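Local coordinates for protein alpha-L-arabinosidase (Xanthomonas axonopodis pv. citri, PDB 6D25) that probably hydrolyses terminal alpha-L-arabinofuranosyl groups from arabinoxylans, including those of internally di-substituted xylose units, as a trimeric GH51 enzyme, at residues Tyr105-Gly110 against Pro161-Gln166; Gly112-Arg117 against Ser131-Thr136. All coordinates share one frame; numbering follows the deposited sequence.

Contact 1: residues Tyr105-Gly110 against Pro161-Gln166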
ATOM      1  N   TYR A 105      -8.369  -0.140 -13.197  1.00 16.98           N
ATOM      2  CA  TYR A 105      -8.941   1.045 -13.861  1.00 15.89           C
ATOM      3  C   TYR A 105      -8.559   2.330 -13.121  1.00 15.64           C
ATOM      4  O   TYR A 105      -8.577   2.354 -11.900  1.00 15.10           O
ATOM      5  CB  TYR A 105     -10.456   0.920 -13.878  1.00 15.21           C
ATOM      6  CG  TYR A 105     -11.213   2.019 -14.579  1.00 14.81           C
ATOM      7  CD1 TYR A 105     -11.052   2.240 -15.940  1.00 15.28           C
ATOM      8  CD2 TYR A 105     -12.151   2.791 -13.910  1.00 14.81           C
ATOM      9  CE1 TYR A 105     -11.773   3.219 -16.601  1.00 14.95           C
ATOM     10  CE2 TYR A 105     -12.903   3.744 -14.571  1.00 14.76           C
ATOM     11  CZ  TYR A 105     -12.725   3.951 -15.918  1.00 14.89           C
ATOM     12  OH  TYR A 105     -13.469   4.901 -16.567  1.00 15.16           O
ATOM     13  N   HIS A 106      -8.245   3.369 -13.891  1.00 15.56           N
ATOM     14  CA  HIS A 106      -7.947   4.698 -13.370  1.00 16.53           C
ATOM     15  C   HIS A 106      -9.039   5.628 -13.889  1.00 16.32           C
ATOM     16  O   HIS A 106      -9.046   5.935 -15.112  1.00 16.23           O
ATOM     17  CB  HIS A 106      -6.520   5.101 -13.743  1.00 18.18           C
ATOM     18  CG  HIS A 106      -5.553   4.121 -13.172  1.00 19.89           C
ATOM     19  ND1 HIS A 106      -5.263   4.115 -11.825  1.00 21.46           N
ATOM     20  CD2 HIS A 106      -4.941   3.038 -13.688  1.00 22.14           C
ATOM     21  CE1 HIS A 106      -4.526   3.068 -11.525  1.00 22.24           C
ATOM     22  NE2 HIS A 106      -4.277   2.399 -12.650  1.00 21.99           N
ATOM     23  N   TRP A 107      -9.920   6.074 -12.988  1.00 15.78           N
ATOM     24  CA  TRP A 107     -11.125   6.795 -13.396  1.00 15.89           C
ATOM     25  C   TRP A 107     -10.807   8.046 -14.233  1.00 16.01           C
ATOM     26  O   TRP A 107     -11.610   8.426 -15.088  1.00 14.94           O
ATOM     27  CB  TRP A 107     -11.979   7.137 -12.165  1.00 16.70           C
ATOM     28  CG  TRP A 107     -11.423   8.209 -11.299  1.00 16.93           C
ATOM     29  CD1 TRP A 107     -10.608   8.056 -10.222  1.00 17.53           C
ATOM     30  CD2 TRP A 107     -11.667   9.619 -11.430  1.00 18.05           C
ATOM     31  NE1 TRP A 107     -10.326   9.270  -9.677  1.00 18.03           N
ATOM     32  CE2 TRP A 107     -10.961  10.252 -10.387  1.00 18.25           C
ATOM     33  CE3 TRP A 107     -12.450  10.401 -12.287  1.00 17.95           C
ATOM     34  CZ2 TRP A 107     -10.975  11.642 -10.216  1.00 18.94           C
ATOM     35  CZ3 TRP A 107     -12.470  11.772 -12.113  1.00 18.12           C
ATOM     36  CH2 TRP A 107     -11.760  12.375 -11.089  1.00 18.89           C
ATOM     37  N   ARG A 108      -9.665   8.693 -13.997  1.00 17.11           N
ATOM     38  CA  ARG A 108      -9.358   9.925 -14.746  1.00 18.52           C
ATOM     39  C   ARG A 108      -9.137   9.618 -16.227  1.00 18.09           C
ATOM     40  O   ARG A 108      -9.282  10.528 -17.060  1.00 18.79           O
ATOM     41  CB  ARG A 108      -8.138  10.652 -14.170  1.00 20.77           C
ATOM     42  CG  ARG A 108      -8.424  11.342 -12.845  1.00 22.77           C
ATOM     43  CD  ARG A 108      -7.338  12.377 -12.572  1.00 25.22           C
ATOM     44  NE  ARG A 108      -7.843  13.571 -11.949  1.00 28.43           N
ATOM     45  CZ  ARG A 108      -8.612  14.510 -12.504  1.00 27.81           C
ATOM     46  NH1 ARG A 108      -8.856  14.629 -13.801  1.00 28.85           N
ATOM     47  NH2 ARG A 108      -9.142  15.368 -11.678  1.00 29.50           N
ATOM     48  N   ASP A 109      -8.814   8.380 -16.556  1.00 17.39           N
ATOM     49  CA  ASP A 109      -8.633   7.967 -17.948  1.00 17.61           C
ATOM     50  C   ASP A 109      -9.964   8.052 -18.709  1.00 17.29           C
ATOM     51  O   ASP A 109      -9.980   8.062 -19.929  1.00 18.13           O
ATOM     52  CB  ASP A 109      -8.087   6.549 -18.050  1.00 17.99           C
ATOM     53  CG  ASP A 109      -6.640   6.376 -17.569  1.00 19.85           C
ATOM     54  OD1 ASP A 109      -5.933   7.380 -17.433  1.00 20.06           O
ATOM     55  OD2 ASP A 109      -6.223   5.216 -17.340  1.00 20.95           O
ATOM     56  N   GLY A 110     -11.084   8.044 -17.999  1.00 16.53           N
ATOM     57  CA  GLY A 110     -12.380   7.983 -18.623  1.00 16.49           C
ATOM     58  C   GLY A 110     -13.206   9.258 -18.519  1.00 16.22           C
ATOM     59  O   GLY A 110     -14.426   9.196 -18.733  1.00 15.80           O
ATOM     60  N   PRO A 161      -5.214   5.054  -2.206  1.00 20.26           N
ATOM     61  CA  PRO A 161      -6.592   5.313  -1.814  1.00 20.05           C
ATOM     62  C   PRO A 161      -7.146   6.657  -2.322  1.00 19.96           C
ATOM     63  O   PRO A 161      -8.364   6.849  -2.433  1.00 18.45           O
ATOM     64  CB  PRO A 161      -6.582   5.292  -0.271  1.00 20.67           C
ATOM     65  CG  PRO A 161      -5.366   4.453   0.064  1.00 20.93           C
ATOM     66  CD  PRO A 161      -4.364   4.785  -1.032  1.00 20.98           C
ATOM     67  N   GLU A 162      -6.258   7.582  -2.619  1.00 20.69           N
ATOM     68  CA  GLU A 162      -6.689   8.904  -3.028  1.00 23.46           C
ATOM     69  C   GLU A 162      -7.508   8.802  -4.328  1.00 22.20           C
ATOM     70  O   GLU A 162      -8.356   9.664  -4.560  1.00 21.50           O
ATOM     71  CB  GLU A 162      -5.497   9.863  -3.141  1.00 26.76           C
ATOM     72  CG  GLU A 162      -4.835   9.905  -4.509  1.00 34.02           C
ATOM     73  CD  GLU A 162      -3.438  10.480  -4.496  1.00 41.91           C
ATOM     74  OE1 GLU A 162      -3.317  11.768  -4.553  1.00 49.41           O
ATOM     75  OE2 GLU A 162      -2.475   9.654  -4.392  1.00 45.60           O
ATOM     76  N   GLU A 163      -7.281   7.783  -5.173  1.00 20.51           N
ATOM     77  CA  GLU A 163      -8.025   7.729  -6.419  1.00 20.69           C
ATOM     78  C   GLU A 163      -9.528   7.506  -6.167  1.00 19.24           C
ATOM     79  O   GLU A 163     -10.351   8.245  -6.725  1.00 19.66           O
ATOM     80  CB  GLU A 163      -7.549   6.613  -7.357  1.00 22.33           C
ATOM     81  CG  GLU A 163      -6.340   7.013  -8.125  1.00 24.62           C
ATOM     82  CD  GLU A 163      -5.954   6.140  -9.301  1.00 26.63           C
ATOM     83  OE1 GLU A 163      -4.750   5.826  -9.349  1.00 28.35           O
ATOM     84  OE2 GLU A 163      -6.828   5.843 -10.173  1.00 27.32           O
ATOM     85  N   ILE A 164      -9.920   6.504  -5.399  1.00 17.67           N
ATOM     86  CA  ILE A 164     -11.337   6.310  -5.165  1.00 17.81           C
ATOM     87  C   ILE A 164     -11.915   7.477  -4.343  1.00 17.60           C
ATOM     88  O   ILE A 164     -13.070   7.816  -4.529  1.00 18.16           O
ATOM     89  CB  ILE A 164     -11.671   4.940  -4.540  1.00 18.14           C
ATOM     90  CG1 ILE A 164     -10.979   4.721  -3.195  1.00 18.55           C
ATOM     91  CG2 ILE A 164     -11.384   3.850  -5.530  1.00 18.49           C
ATOM     92  CD1 ILE A 164     -11.355   3.418  -2.532  1.00 19.13           C
ATOM     93  N   ALA A 165     -11.132   8.096  -3.459  1.00 17.70           N
ATOM     94  CA  ALA A 165     -11.607   9.225  -2.705  1.00 18.46           C
ATOM     95  C   ALA A 165     -11.991  10.380  -3.653  1.00 18.74           C
ATOM     96  O   ALA A 165     -13.067  11.004  -3.529  1.00 18.94           O
ATOM     97  CB  ALA A 165     -10.570   9.698  -1.709  1.00 18.71           C
ATOM     98  N   GLN A 166     -11.119  10.641  -4.586  1.00 18.24           N
ATOM     99  CA  GLN A 166     -11.364  11.746  -5.553  1.00 19.27           C
ATOM    100  C   GLN A 166     -12.512  11.373  -6.496  1.00 18.22           C
ATOM    101  O   GLN A 166     -13.275  12.214  -6.879  1.00 18.54           O
ATOM    102  CB  GLN A 166     -10.080  12.082  -6.308  1.00 20.04           C
ATOM    103  CG  GLN A 166      -9.062  12.768  -5.381  1.00 22.92           C
ATOM    104  CD  GLN A 166      -7.939  13.444  -6.115  1.00 25.86           C
ATOM    105  OE1 GLN A 166      -7.580  13.003  -7.194  1.00 30.32           O
ATOM    106  NE2 GLN A 166      -7.397  14.503  -5.527  1.00 29.08           N
TER
HETATM  107  O   HOH W   1      -9.519   4.832 -10.286  1.00 19.35           O
HETATM  108  O   HOH W   2      -7.607  10.618  -8.598  1.00 27.49           O
HETATM  109  O   HOH W   3      -7.521   8.112 -11.979  1.00 16.02           O
HETATM  110  O   HOH W   4      -7.482  14.768  -9.392  1.00 39.17           O

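Contact 2: residues Gly112-Arg117 against Ser131-Thr136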
ATOM      1  N   GLY A 112     -13.314  13.693 -19.441  1.00 17.36           N
ATOM      2  CA  GLY A 112     -12.766  14.790 -20.207  1.00 17.83           C
ATOM      3  C   GLY A 112     -13.047  14.589 -21.664  1.00 18.33           C
ATOM      4  O   GLY A 112     -13.685  13.599 -22.057  1.00 17.52           O
ATOM      5  N   THR A 113     -12.587  15.551 -22.473  1.00 19.32           N
ATOM      6  CA  THR A 113     -12.770  15.489 -23.903  1.00 20.45           C
ATOM      7  C   THR A 113     -12.372  14.083 -24.404  1.00 19.90           C
ATOM      8  O   THR A 113     -11.295  13.606 -24.092  1.00 19.25           O
ATOM      9  CB  THR A 113     -11.847  16.516 -24.564  1.00 22.39           C
ATOM     10  OG1 THR A 113     -12.182  17.826 -24.072  1.00 25.02           O
ATOM     11  CG2 THR A 113     -11.904  16.492 -26.085  1.00 23.70           C
ATOM     12  N   PRO A 114     -13.248  13.423 -25.202  1.00 19.88           N
ATOM     13  CA  PRO A 114     -12.954  12.005 -25.578  1.00 19.53           C
ATOM     14  C   PRO A 114     -11.623  11.818 -26.294  1.00 19.77           C
ATOM     15  O   PRO A 114     -10.946  10.857 -25.982  1.00 18.36           O
ATOM     16  CB  PRO A 114     -14.111  11.685 -26.523  1.00 20.23           C
ATOM     17  CG  PRO A 114     -15.280  12.442 -25.902  1.00 19.81           C
ATOM     18  CD  PRO A 114     -14.673  13.776 -25.502  1.00 19.98           C
ATOM     19  N   ALA A 115     -11.246  12.769 -27.188  1.00 20.07           N
ATOM     20  CA  ALA A 115      -9.995  12.619 -27.928  1.00 21.34           C
ATOM     21  C   ALA A 115      -8.782  12.688 -27.007  1.00 21.14           C
ATOM     22  O   ALA A 115      -7.706  12.239 -27.391  1.00 21.44           O
ATOM     23  CB  ALA A 115      -9.882  13.658 -29.028  1.00 23.25           C
ATOM     24  N   LYS A 116      -8.907  13.231 -25.817  1.00 20.46           N
ATOM     25  CA  LYS A 116      -7.775  13.349 -24.934  1.00 20.26           C
ATOM     26  C   LYS A 116      -7.729  12.195 -23.933  1.00 19.25           C
ATOM     27  O   LYS A 116      -6.804  12.118 -23.198  1.00 19.17           O
ATOM     28  CB  LYS A 116      -7.879  14.631 -24.098  1.00 20.28           C
ATOM     29  CG  LYS A 116      -7.925  15.937 -24.859  1.00 21.15           C
ATOM     30  CD  LYS A 116      -7.990  17.119 -23.927  1.00 20.91           C
ATOM     31  CE  LYS A 116      -7.710  18.419 -24.651  1.00 21.56           C
ATOM     32  NZ  LYS A 116      -7.597  19.544 -23.692  1.00 21.10           N
ATOM     33  N   ARG A 117      -8.712  11.311 -23.908  1.00 18.26           N
ATOM     34  CA  ARG A 117      -8.653  10.179 -23.002  1.00 17.98           C
ATOM     35  C   ARG A 117      -7.627   9.160 -23.539  1.00 18.87           C
ATOM     36  O   ARG A 117      -7.595   8.865 -24.725  1.00 18.29           O
ATOM     37  CB  ARG A 117     -10.012   9.501 -22.875  1.00 16.98           C
ATOM     38  CG  ARG A 117     -11.107  10.437 -22.383  1.00 16.77           C
ATOM     39  CD  ARG A 117     -12.427   9.761 -22.311  1.00 16.13           C
ATOM     40  NE  ARG A 117     -13.496  10.713 -22.048  1.00 16.27           N
ATOM     41  CZ  ARG A 117     -14.787  10.406 -22.052  1.00 16.37           C
ATOM     42  NH1 ARG A 117     -15.144   9.144 -22.187  1.00 15.16           N
ATOM     43  NH2 ARG A 117     -15.699  11.362 -21.975  1.00 15.90           N
ATOM     44  N   SER A 131     -10.575   2.150 -25.412  1.00 17.23           N
ATOM     45  CA  SER A 131     -10.591   3.563 -25.880  1.00 17.02           C
ATOM     46  C   SER A 131     -10.941   4.529 -24.738  1.00 16.57           C
ATOM     47  O   SER A 131     -10.686   5.726 -24.833  1.00 16.94           O
ATOM     48  CB  SER A 131     -11.598   3.728 -26.979  1.00 17.40           C
ATOM     49  OG  SER A 131     -12.903   3.587 -26.458  1.00 16.34           O
ATOM     50  N   ASN A 132     -11.564   4.021 -23.697  1.00 15.95           N
ATOM     51  CA  ASN A 132     -12.100   4.840 -22.607  1.00 16.08           C
ATOM     52  C   ASN A 132     -13.175   5.839 -23.099  1.00 16.30           C
ATOM     53  O   ASN A 132     -13.485   6.813 -22.393  1.00 16.03           O
ATOM     54  CB  ASN A 132     -11.023   5.529 -21.782  1.00 16.29           C
ATOM     55  CG  ASN A 132     -10.305   4.539 -20.885  1.00 15.97           C
ATOM     56  OD1 ASN A 132     -10.955   3.882 -20.086  1.00 16.09           O
ATOM     57  ND2 ASN A 132      -8.995   4.375 -21.067  1.00 16.19           N
ATOM     58  N   ARG A 133     -13.814   5.556 -24.235  1.00 15.75           N
ATOM     59  CA  ARG A 133     -14.865   6.432 -24.699  1.00 15.62           C
ATOM     60  C   ARG A 133     -16.093   6.298 -23.800  1.00 15.30           C
ATOM     61  O   ARG A 133     -16.863   7.220 -23.663  1.00 14.26           O
ATOM     62  CB  ARG A 133     -15.199   6.110 -26.154  0.50 15.83           C
ATOM     63  CG  ARG A 133     -16.227   7.033 -26.772  0.50 15.94           C
ATOM     64  CD  ARG A 133     -15.817   8.466 -26.832  0.50 16.11           C
ATOM     65  NE  ARG A 133     -16.915   9.331 -27.198  0.50 16.18           N
ATOM     66  CZ  ARG A 133     -17.748   9.911 -26.320  0.50 15.82           C
ATOM     67  NH1 ARG A 133     -17.682   9.594 -25.035  0.50 15.04           N
ATOM     68  NH2 ARG A 133     -18.653  10.786 -26.753  0.50 15.89           N
ATOM     69  N   PHE A 134     -16.283   5.111 -23.212  1.00 14.82           N
ATOM     70  CA  PHE A 134     -17.305   4.904 -22.232  1.00 14.26           C
ATOM     71  C   PHE A 134     -16.657   5.010 -20.852  1.00 14.36           C
ATOM     72  O   PHE A 134     -15.937   4.083 -20.430  1.00 14.10           O
ATOM     73  CB  PHE A 134     -17.965   3.531 -22.402  1.00 13.92           C
ATOM     74  CG  PHE A 134     -19.230   3.303 -21.606  1.00 13.50           C
ATOM     75  CD1 PHE A 134     -20.453   3.688 -22.099  1.00 13.86           C
ATOM     76  CD2 PHE A 134     -19.214   2.657 -20.383  1.00 13.19           C
ATOM     77  CE1 PHE A 134     -21.639   3.427 -21.450  1.00 13.72           C
ATOM     78  CE2 PHE A 134     -20.393   2.404 -19.698  1.00 13.25           C
ATOM     79  CZ  PHE A 134     -21.608   2.794 -20.233  1.00 13.43           C
ATOM     80  N   GLY A 135     -16.860   6.156 -20.196  1.00 13.89           N
ATOM     81  CA  GLY A 135     -16.262   6.462 -18.929  1.00 13.45           C
ATOM     82  C   GLY A 135     -17.312   6.878 -17.906  1.00 13.65           C
ATOM     83  O   GLY A 135     -18.502   6.569 -18.057  1.00 12.75           O
ATOM     84  N   THR A 136     -16.874   7.602 -16.876  1.00 13.93           N
ATOM     85  CA  THR A 136     -17.775   7.962 -15.758  1.00 14.03           C
ATOM     86  C   THR A 136     -19.071   8.626 -16.257  1.00 13.92           C
ATOM     87  O   THR A 136     -20.173   8.242 -15.846  1.00 14.14           O
ATOM     88  CB  THR A 136     -17.081   8.861 -14.719  1.00 14.21           C
ATOM     89  OG1 THR A 136     -16.113   8.087 -14.041  1.00 14.63           O
ATOM     90  CG2 THR A 136     -18.060   9.419 -13.714  1.00 14.17           C
TER
HETATM   91  O   HOH W   5      -9.344   7.477 -26.233  1.00 21.67           O

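Contact 1: residues Tyr105-Gly110 against Pro161-Gln166
In the (beta/alpha)8 barrel of this GH51 enzyme, the loop after strand 93-96 packs on helix 161-172, and His106 meets Glu163 in a His-carboxylate hydrogen bond. His106 ND1 donates to Glu163 OE2 at 2.9 Å with an N-H...O angle of 156°. The carboxylate oxygen lies near the imidazole plane and uses its syn lone pair. This is the main bond; a second one from His106 ND1 to Glu163 OE1, 3.1 Å, is weak. The ring and carboxylate planes are 44° apart.

Glu163 runs extended beyond CG, which carries its carboxylate out from the helix to the loop. There OE2 also accepts from two waters. One is held by Tyr105 O and Trp107 N, the other by Arg108 N.

Trp107 packs on the helix at Glu163 and Gln166. Its chi1 of 72°, with CG between its own backbone N and carbonyl carbon, turns the indole toward the helix, which it meets obliquely. Trp107 CZ2 lies 4.0 Å from Gln166 CB, and Trp107 NE1 is 3.1 Å from Glu163 O. Gln166 OE1 accepts from two further waters, one of which accepts a hydrogen bond from Arg108 NE, 2.8 Å from the water oxygen. Trp167 stacks on the indole from the same helix, and Arg108 forms a salt bridge with Glu182.

Glu162 of a neighbouring subunit comes close to Glu163 OE1 at the trimer interface. His106 ND1 and two waters would probably stabilise a negative charge on Glu163, while that nearby Glu162 would tend to oppose it.

Contact 2: residues Gly112-Arg117 against Ser131-Thr136
The two segments are irregular; they come nearest at Pro114 and Arg133, whose CA atoms are 6.0 Å apart, and residues 114-116 form a short 3-10 turn. Arg117 reaches across the gap. Its chain is extended from CG to NE, and this brings the guanidinium to the backbone of residues 131-136. Arg117 NH1 donates to Asn132 O at 2.9 Å, with an N-H...O angle of 166°. The donor lies in the carbonyl plane, and the oxygen lies in the guanidinium plane.

On its own segment, Arg117 grips Gly112 O side-on. Arg117 NE is 2.9 Å and Arg117 NH2 3.0 Å from Gly112 O. Bonds to both segments thus fix the rotation of the guanidinium.

Arg133 was modelled in two conformations, and its details here hold for the one described. Pro114 lies over its guanidinium. Pro114 CG sits above the centre of one face, 3.6 Å from Arg133 CZ. The Arg133 chain leaves its backbone pointing away, then bends at chi2 (62°) back to the proline. The two guanidinium planes are nearly perpendicular, with NH1 of Arg117 and NH1 of Arg133 3.8 Å apart. Glu138 OE2 makes salt bridges with both arginines, so their like charges share a counter-ion.

Ser131 OG accepts from Arg133 N in an ST turn. A water bridges Arg117 O and Ser131 O. The contact joins the loop before strand 120-122 to the link between strand 128-130 and helix 136-146, where Gly135 is the N-cap.

How the contacts relate
Contacts 1 and 2 lie on the same side of the chain's centre, with their own centres about 14 Å apart. Their first segments, 105-110 and 112-117, are successive parts of the long loop after strand 93-96. Residues 131-136 follow strand 128-130 and lead into helix 136-146. After strand 149-154 comes helix 161-172, which supplies the last segment. Contact 2 is therefore closed within the span of contact 1. The two also touch: Asp109 O is 3.3 Å from both Arg117 CB and Asn132 CB. Together they join one barrel loop to the link leading into helix 136-146 and to helix 161-172, which precede and follow strand 149-154 in the chain. Contact 1 also reaches the trimer interface, whereas contact 2 stays within its subunit.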